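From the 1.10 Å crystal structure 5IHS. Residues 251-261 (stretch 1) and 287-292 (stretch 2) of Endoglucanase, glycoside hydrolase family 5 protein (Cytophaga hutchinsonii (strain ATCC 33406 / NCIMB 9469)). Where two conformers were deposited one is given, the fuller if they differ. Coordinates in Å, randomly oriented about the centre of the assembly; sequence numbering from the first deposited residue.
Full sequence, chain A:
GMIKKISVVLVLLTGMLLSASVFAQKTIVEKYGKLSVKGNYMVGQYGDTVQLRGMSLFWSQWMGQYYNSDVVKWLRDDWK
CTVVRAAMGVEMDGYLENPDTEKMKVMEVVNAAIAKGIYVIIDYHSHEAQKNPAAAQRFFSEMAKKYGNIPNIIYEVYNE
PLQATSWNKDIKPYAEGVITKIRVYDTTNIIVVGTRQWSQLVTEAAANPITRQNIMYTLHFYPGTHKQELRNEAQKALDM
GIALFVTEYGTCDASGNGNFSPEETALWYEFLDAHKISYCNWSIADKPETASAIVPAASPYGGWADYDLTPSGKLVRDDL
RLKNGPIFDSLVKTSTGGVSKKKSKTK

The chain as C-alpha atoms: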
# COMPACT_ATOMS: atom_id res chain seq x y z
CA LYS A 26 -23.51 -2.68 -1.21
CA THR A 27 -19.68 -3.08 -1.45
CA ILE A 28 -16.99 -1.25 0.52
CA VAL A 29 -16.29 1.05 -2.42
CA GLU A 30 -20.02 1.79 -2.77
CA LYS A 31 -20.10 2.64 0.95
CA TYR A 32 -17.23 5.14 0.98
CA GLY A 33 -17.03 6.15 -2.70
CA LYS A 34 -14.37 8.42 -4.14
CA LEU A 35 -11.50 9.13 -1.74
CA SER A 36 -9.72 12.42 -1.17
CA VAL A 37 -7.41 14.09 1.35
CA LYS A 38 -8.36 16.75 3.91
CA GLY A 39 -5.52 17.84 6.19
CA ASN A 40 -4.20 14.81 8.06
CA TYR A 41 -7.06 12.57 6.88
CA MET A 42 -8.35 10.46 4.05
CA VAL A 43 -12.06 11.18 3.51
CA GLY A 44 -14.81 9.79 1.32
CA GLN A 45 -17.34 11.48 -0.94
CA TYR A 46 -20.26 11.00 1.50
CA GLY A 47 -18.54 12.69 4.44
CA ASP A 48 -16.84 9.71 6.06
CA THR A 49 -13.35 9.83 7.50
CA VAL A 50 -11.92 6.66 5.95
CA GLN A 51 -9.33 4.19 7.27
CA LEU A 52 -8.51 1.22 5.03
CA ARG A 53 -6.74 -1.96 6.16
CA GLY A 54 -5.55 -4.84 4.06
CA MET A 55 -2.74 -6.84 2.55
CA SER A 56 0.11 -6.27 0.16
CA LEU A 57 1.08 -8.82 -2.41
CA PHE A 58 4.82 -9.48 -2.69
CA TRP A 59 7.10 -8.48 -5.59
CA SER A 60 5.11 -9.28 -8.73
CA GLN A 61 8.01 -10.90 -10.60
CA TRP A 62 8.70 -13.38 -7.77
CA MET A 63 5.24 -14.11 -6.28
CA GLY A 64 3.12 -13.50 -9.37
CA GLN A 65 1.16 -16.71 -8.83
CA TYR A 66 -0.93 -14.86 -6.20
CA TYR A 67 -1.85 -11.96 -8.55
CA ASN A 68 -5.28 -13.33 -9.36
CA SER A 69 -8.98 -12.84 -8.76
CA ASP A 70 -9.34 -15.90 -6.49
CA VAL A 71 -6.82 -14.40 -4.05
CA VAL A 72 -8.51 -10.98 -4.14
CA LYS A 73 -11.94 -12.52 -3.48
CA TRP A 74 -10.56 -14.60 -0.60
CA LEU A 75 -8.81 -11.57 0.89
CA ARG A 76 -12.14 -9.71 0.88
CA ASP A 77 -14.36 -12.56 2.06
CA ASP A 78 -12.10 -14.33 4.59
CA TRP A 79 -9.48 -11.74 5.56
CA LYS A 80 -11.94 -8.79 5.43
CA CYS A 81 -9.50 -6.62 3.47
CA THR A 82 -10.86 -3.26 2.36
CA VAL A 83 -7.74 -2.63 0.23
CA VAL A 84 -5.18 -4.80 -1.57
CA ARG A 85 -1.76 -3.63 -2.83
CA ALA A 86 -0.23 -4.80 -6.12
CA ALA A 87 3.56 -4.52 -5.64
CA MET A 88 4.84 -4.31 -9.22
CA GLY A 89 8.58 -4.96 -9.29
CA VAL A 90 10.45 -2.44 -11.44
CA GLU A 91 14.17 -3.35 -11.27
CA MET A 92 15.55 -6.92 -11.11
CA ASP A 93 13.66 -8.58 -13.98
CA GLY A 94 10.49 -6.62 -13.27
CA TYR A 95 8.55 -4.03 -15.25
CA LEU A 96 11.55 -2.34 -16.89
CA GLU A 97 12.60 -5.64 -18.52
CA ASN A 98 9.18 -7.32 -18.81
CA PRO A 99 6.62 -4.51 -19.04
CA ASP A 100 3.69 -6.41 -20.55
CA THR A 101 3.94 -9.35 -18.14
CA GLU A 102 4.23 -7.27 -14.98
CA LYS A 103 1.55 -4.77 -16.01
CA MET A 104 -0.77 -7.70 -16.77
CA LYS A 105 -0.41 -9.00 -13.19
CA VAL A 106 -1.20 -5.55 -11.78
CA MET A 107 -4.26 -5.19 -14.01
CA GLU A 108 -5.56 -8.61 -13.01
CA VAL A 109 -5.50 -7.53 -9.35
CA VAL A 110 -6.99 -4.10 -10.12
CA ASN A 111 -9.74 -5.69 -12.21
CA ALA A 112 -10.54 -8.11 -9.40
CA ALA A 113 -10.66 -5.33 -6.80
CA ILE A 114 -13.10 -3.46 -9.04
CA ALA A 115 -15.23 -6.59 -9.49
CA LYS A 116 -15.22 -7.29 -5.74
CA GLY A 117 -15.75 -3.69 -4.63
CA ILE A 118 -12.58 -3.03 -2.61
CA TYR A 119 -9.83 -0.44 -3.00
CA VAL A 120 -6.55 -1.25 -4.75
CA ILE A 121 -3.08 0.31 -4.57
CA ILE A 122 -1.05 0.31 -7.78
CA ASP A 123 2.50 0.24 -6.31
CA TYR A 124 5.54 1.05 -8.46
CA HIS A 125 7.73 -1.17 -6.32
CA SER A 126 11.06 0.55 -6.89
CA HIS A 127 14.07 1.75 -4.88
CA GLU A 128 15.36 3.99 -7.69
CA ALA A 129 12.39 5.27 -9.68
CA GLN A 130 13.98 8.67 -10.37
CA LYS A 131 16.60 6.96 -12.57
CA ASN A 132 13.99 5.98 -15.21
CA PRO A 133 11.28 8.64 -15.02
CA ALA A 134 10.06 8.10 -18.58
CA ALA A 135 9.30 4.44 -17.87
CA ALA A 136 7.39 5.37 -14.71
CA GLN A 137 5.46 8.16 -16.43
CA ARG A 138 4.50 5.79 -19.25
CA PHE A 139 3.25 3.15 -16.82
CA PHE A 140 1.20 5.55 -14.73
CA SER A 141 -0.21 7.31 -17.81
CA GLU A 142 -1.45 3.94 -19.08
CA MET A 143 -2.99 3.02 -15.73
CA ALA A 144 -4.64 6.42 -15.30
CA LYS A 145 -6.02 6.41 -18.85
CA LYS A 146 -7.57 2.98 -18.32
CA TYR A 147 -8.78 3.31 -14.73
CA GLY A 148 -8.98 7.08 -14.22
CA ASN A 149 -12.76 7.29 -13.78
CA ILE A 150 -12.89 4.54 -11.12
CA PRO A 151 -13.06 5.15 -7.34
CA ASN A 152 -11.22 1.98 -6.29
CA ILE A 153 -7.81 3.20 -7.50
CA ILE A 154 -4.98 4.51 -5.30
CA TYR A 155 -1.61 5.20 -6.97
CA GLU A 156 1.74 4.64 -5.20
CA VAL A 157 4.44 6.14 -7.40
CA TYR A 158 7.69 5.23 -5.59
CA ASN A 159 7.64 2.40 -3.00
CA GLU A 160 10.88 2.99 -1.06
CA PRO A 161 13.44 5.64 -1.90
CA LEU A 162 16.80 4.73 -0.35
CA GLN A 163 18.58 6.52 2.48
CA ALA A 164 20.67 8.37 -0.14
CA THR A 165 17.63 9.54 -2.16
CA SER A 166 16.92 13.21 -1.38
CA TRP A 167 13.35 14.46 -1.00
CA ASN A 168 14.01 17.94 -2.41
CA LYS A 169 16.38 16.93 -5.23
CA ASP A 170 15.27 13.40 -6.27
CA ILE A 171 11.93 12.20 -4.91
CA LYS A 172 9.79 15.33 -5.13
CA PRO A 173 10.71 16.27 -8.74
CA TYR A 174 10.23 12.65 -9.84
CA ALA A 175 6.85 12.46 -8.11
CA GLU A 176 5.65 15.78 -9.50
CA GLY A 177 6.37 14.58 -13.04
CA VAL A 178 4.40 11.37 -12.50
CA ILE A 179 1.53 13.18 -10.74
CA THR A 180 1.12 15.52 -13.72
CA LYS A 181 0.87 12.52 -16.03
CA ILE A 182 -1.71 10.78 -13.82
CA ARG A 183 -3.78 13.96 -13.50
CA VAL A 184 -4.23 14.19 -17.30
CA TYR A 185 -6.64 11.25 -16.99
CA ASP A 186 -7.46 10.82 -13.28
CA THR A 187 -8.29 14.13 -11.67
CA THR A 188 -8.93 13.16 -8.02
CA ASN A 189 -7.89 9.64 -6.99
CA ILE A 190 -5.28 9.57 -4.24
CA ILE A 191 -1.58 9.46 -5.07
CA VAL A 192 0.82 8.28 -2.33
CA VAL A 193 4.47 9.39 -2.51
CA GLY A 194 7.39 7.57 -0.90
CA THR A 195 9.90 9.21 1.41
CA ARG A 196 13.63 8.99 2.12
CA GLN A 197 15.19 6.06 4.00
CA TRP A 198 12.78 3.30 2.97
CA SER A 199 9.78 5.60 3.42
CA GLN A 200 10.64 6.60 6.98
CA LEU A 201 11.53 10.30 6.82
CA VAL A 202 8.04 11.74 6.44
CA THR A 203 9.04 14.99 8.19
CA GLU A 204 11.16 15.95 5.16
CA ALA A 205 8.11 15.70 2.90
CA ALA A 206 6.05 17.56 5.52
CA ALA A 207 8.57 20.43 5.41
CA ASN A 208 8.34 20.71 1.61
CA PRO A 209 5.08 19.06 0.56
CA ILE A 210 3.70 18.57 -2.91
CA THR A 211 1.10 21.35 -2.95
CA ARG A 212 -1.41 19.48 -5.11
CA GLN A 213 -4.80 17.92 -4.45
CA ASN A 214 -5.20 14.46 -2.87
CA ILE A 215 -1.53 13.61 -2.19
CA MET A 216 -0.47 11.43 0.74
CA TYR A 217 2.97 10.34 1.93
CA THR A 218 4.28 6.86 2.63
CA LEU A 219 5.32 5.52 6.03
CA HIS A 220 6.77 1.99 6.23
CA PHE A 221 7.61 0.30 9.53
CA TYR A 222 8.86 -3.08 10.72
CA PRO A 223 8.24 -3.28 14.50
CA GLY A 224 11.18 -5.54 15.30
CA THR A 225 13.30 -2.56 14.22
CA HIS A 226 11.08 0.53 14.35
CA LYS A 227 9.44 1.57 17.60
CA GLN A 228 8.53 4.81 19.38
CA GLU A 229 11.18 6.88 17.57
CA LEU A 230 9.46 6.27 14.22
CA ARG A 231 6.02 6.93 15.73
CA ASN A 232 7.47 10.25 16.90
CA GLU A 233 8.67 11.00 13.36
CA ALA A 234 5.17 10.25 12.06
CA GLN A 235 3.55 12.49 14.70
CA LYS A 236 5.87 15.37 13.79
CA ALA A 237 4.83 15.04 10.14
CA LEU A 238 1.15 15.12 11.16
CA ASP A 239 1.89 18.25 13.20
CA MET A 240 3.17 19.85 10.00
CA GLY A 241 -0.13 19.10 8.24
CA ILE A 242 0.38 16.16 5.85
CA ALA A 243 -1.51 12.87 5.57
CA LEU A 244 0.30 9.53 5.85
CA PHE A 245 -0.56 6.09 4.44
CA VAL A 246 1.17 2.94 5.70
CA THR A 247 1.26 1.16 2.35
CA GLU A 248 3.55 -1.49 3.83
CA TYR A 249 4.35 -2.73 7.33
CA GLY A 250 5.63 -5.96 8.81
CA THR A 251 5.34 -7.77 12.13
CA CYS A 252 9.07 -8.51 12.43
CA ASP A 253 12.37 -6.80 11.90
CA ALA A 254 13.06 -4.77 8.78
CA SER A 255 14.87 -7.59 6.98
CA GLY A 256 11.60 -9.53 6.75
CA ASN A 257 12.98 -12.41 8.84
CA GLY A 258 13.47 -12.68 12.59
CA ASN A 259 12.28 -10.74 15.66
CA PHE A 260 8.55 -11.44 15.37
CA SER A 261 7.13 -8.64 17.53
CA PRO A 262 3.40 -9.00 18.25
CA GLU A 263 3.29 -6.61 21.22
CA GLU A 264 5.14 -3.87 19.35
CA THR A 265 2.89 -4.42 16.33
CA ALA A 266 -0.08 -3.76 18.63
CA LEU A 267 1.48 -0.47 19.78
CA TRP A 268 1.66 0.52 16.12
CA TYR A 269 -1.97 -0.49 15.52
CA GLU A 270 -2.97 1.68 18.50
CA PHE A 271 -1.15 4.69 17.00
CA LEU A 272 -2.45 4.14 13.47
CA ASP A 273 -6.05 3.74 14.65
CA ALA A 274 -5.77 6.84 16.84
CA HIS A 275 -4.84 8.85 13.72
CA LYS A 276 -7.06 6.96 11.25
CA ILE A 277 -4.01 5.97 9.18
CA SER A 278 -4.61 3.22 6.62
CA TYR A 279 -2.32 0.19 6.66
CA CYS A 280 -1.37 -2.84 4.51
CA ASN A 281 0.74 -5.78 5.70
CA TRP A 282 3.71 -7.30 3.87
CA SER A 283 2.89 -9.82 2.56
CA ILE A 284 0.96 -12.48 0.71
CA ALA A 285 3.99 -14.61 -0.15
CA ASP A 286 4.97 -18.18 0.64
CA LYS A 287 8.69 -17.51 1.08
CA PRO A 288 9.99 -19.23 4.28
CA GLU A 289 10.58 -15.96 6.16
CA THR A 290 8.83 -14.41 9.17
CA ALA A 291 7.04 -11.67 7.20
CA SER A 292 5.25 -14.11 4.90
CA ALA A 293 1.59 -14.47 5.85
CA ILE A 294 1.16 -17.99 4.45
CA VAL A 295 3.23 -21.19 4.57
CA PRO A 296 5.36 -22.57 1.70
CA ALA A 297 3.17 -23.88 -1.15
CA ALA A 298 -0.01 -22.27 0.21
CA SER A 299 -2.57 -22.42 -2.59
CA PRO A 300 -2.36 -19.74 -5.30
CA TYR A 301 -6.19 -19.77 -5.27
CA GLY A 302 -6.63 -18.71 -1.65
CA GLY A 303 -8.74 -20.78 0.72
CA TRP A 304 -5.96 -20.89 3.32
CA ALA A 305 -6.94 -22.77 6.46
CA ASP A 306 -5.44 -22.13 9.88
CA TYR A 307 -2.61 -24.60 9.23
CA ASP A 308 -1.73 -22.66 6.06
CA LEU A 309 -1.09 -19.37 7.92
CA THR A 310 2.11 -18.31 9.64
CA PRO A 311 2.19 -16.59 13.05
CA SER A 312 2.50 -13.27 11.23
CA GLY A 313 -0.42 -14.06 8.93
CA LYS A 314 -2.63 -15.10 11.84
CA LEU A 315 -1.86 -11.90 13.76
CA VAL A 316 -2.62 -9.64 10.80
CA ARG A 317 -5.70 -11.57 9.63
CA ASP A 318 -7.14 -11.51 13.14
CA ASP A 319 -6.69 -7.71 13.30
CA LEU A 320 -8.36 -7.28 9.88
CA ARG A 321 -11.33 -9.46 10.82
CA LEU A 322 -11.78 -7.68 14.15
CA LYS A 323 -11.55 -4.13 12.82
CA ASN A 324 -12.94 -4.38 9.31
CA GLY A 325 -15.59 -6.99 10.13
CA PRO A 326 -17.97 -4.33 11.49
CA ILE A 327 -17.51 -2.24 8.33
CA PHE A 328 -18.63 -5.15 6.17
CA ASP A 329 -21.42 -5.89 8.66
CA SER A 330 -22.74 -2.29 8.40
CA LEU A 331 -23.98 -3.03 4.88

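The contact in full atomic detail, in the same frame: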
# COMPACT_ATOMS: atom_id res chain seq x y z
N THR A 251 5.48 -7.41 10.72
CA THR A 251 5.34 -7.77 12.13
C THR A 251 6.68 -8.12 12.77
O THR A 251 6.71 -8.56 13.93
CB THR A 251 4.41 -8.97 12.27
OG1 THR A 251 4.99 -10.06 11.54
CG2 THR A 251 3.00 -8.67 11.75
N CYS A 252 7.78 -7.94 12.05
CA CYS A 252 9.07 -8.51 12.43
C CYS A 252 10.14 -7.45 12.20
O CYS A 252 9.86 -6.25 12.04
CB CYS A 252 9.30 -9.79 11.63
SG CYS A 252 9.22 -9.58 9.86
N ASP A 253 11.40 -7.85 12.18
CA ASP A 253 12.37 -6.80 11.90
C ASP A 253 12.41 -6.47 10.40
O ASP A 253 11.79 -7.12 9.54
CB ASP A 253 13.72 -7.04 12.55
CG ASP A 253 14.40 -8.21 12.00
OD1 ASP A 253 14.24 -8.43 10.79
OD2 ASP A 253 15.11 -8.90 12.77
N ALA A 254 13.13 -5.39 10.09
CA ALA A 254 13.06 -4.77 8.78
C ALA A 254 13.63 -5.64 7.67
O ALA A 254 13.36 -5.36 6.50
CB ALA A 254 13.79 -3.43 8.81
N SER A 255 14.39 -6.68 8.00
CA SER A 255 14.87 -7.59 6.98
C SER A 255 13.79 -8.52 6.45
O SER A 255 14.01 -9.18 5.44
CB SER A 255 16.00 -8.46 7.54
OG SER A 255 15.49 -9.37 8.50
N GLY A 256 12.64 -8.59 7.11
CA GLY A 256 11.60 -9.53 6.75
C GLY A 256 11.72 -10.89 7.41
O GLY A 256 10.87 -11.75 7.18
N ASN A 257 12.76 -11.11 8.21
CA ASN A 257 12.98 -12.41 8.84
C ASN A 257 13.57 -12.16 10.21
O ASN A 257 14.52 -11.38 10.35
CB ASN A 257 13.91 -13.28 7.98
CG ASN A 257 13.83 -14.74 8.35
OD1 ASN A 257 12.76 -15.30 8.51
ND2 ASN A 257 14.99 -15.37 8.48
N GLY A 258 12.99 -12.79 11.23
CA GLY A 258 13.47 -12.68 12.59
C GLY A 258 12.74 -11.61 13.40
O GLY A 258 12.15 -10.67 12.88
N ASN A 259 12.81 -11.75 14.73
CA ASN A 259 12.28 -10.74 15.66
C ASN A 259 10.78 -10.50 15.45
O ASN A 259 10.32 -9.35 15.39
CB ASN A 259 13.05 -9.41 15.58
CG ASN A 259 14.42 -9.46 16.24
OD1 ASN A 259 14.55 -9.54 17.46
ND2 ASN A 259 15.46 -9.38 15.42
N PHE A 260 10.01 -11.58 15.36
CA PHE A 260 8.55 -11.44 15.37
C PHE A 260 8.14 -10.70 16.63
O PHE A 260 8.53 -11.07 17.74
CB PHE A 260 7.92 -12.83 15.32
CG PHE A 260 6.39 -12.83 15.30
CD1 PHE A 260 5.67 -12.10 14.35
CD2 PHE A 260 5.69 -13.62 16.20
CE1 PHE A 260 4.29 -12.12 14.35
CE2 PHE A 260 4.31 -13.65 16.19
CZ PHE A 260 3.60 -12.91 15.25
N SER A 261 7.37 -9.62 16.47
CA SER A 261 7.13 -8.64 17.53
C SER A 261 5.65 -8.32 17.66
O SER A 261 5.21 -7.21 17.34
CB SER A 261 7.93 -7.37 17.25
OG SER A 261 9.33 -7.61 17.28
N LYS A 287 7.27 -17.40 0.77
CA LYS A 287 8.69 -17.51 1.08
C LYS A 287 8.86 -17.91 2.54
O LYS A 287 8.11 -17.43 3.40
CB LYS A 287 9.33 -16.14 0.82
CG LYS A 287 10.81 -16.02 1.11
CD LYS A 287 11.36 -14.68 0.62
CE LYS A 287 12.87 -14.62 0.82
NZ LYS A 287 13.44 -13.32 0.40
N PRO A 288 9.82 -18.80 2.87
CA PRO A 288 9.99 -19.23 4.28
C PRO A 288 10.73 -18.21 5.14
O PRO A 288 11.85 -18.44 5.63
CB PRO A 288 10.74 -20.56 4.13
CG PRO A 288 11.49 -20.42 2.87
CD PRO A 288 10.63 -19.61 1.95
N GLU A 289 10.08 -17.06 5.34
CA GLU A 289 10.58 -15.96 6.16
C GLU A 289 9.44 -15.47 7.06
O GLU A 289 8.27 -15.64 6.74
CB GLU A 289 11.12 -14.78 5.32
CG GLU A 289 10.05 -13.93 4.58
CD GLU A 289 10.61 -12.73 3.80
OE1 GLU A 289 11.83 -12.68 3.53
OE2 GLU A 289 9.82 -11.83 3.44
N THR A 290 9.81 -14.81 8.17
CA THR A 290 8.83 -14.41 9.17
C THR A 290 7.71 -13.55 8.59
O THR A 290 6.55 -13.67 9.01
CB THR A 290 9.53 -13.60 10.27
OG1 THR A 290 10.66 -14.34 10.75
CG2 THR A 290 8.58 -13.29 11.43
N ALA A 291 8.04 -12.63 7.69
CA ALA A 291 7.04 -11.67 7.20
C ALA A 291 5.98 -12.32 6.33
O ALA A 291 4.91 -11.73 6.16
CB ALA A 291 7.70 -10.53 6.44
N SER A 292 6.25 -13.48 5.75
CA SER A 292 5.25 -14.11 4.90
C SER A 292 4.03 -14.47 5.73
O SER A 292 4.15 -15.01 6.82
CB SER A 292 5.81 -15.38 4.29
OG SER A 292 6.84 -15.05 3.38
O HOH W 1 4.68 -9.13 8.33
O HOH W 2 14.03 -11.86 4.57

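Two loops meet here with no helix or strand; each carries a type I turn, and hydrogen bonds between them hold them together. In stretch 1 the turn runs from D253 to G256, closed by G256 N to D253 O at 3.0 Å; in stretch 2 it runs from E289 to S292, closed by S292 N to E289 O at 3.1 Å. The CA atoms of the two stretches come nearest at N257 and T290, 4.6 Å apart, and the contact is built around that pair.

T290 points its CA-to-CB bond toward stretch 1 and gives up more surface to the contact than any other residue. With chi1 at -52° (m), its two branches meet different surroundings. OG1 accepts a nearly straight hydrogen bond from G258 N at 2.8 Å, while CG2 packs 3.6 Å from C252 CB and 4.0 Å from F260 CB, lying oblique to the phenylalanine ring. One rotamer thus satisfies a loop amide and sets the methyl against C252 and F260.

N257 answers from the other side. Its CB leaves sideways, but chi1 at -162° (t) and chi2 at 46° bring the amide end nearer, so that OD1 accepts a hydrogen bond from T290 N at 3.0 Å. The asparagine side-chain carbonyl, not a main-chain oxygen, accepts from the first amide inside the turn. The next amide is held by backbone alone: A291 N donates to G256 O at 3.0 Å. Consecutive amides of one turn are therefore bound by consecutive residues of the other loop.

Both neighbours of N257 are glycines for backbone reasons. At phi/psi of 88/-2 and 95/159, a CB on G256 or G258 would jam against the preceding carbonyl oxygen; at G256 it would also sit a tight 3.3 Å from E289 OE2.

Stretch 1 is braced from within by D253, in the p rotamer. Its OD1 accepts from S255 OG at 2.8 Å and its OD2 from N259 ND2 at 2.7 Å, joining the turn to the loop that follows. S255, also p, has its OG accept from N257 N at 3.3 Å, which ties down the backbone of the key asparagine.

E289, chi1 72° (p) and chi2 178° (t), lays its CG 3.5 Å from G256 O. Its OE1 forms a salt bridge with the NZ of the fully extended K287 at 3.6 Å, and water 2 spans the loops by donating to E289 OE1 at 2.6 Å and S255 O at 2.8 Å. Deeper in, C252 SG rests 3.9 Å from A291 CB, a small buried apolar contact.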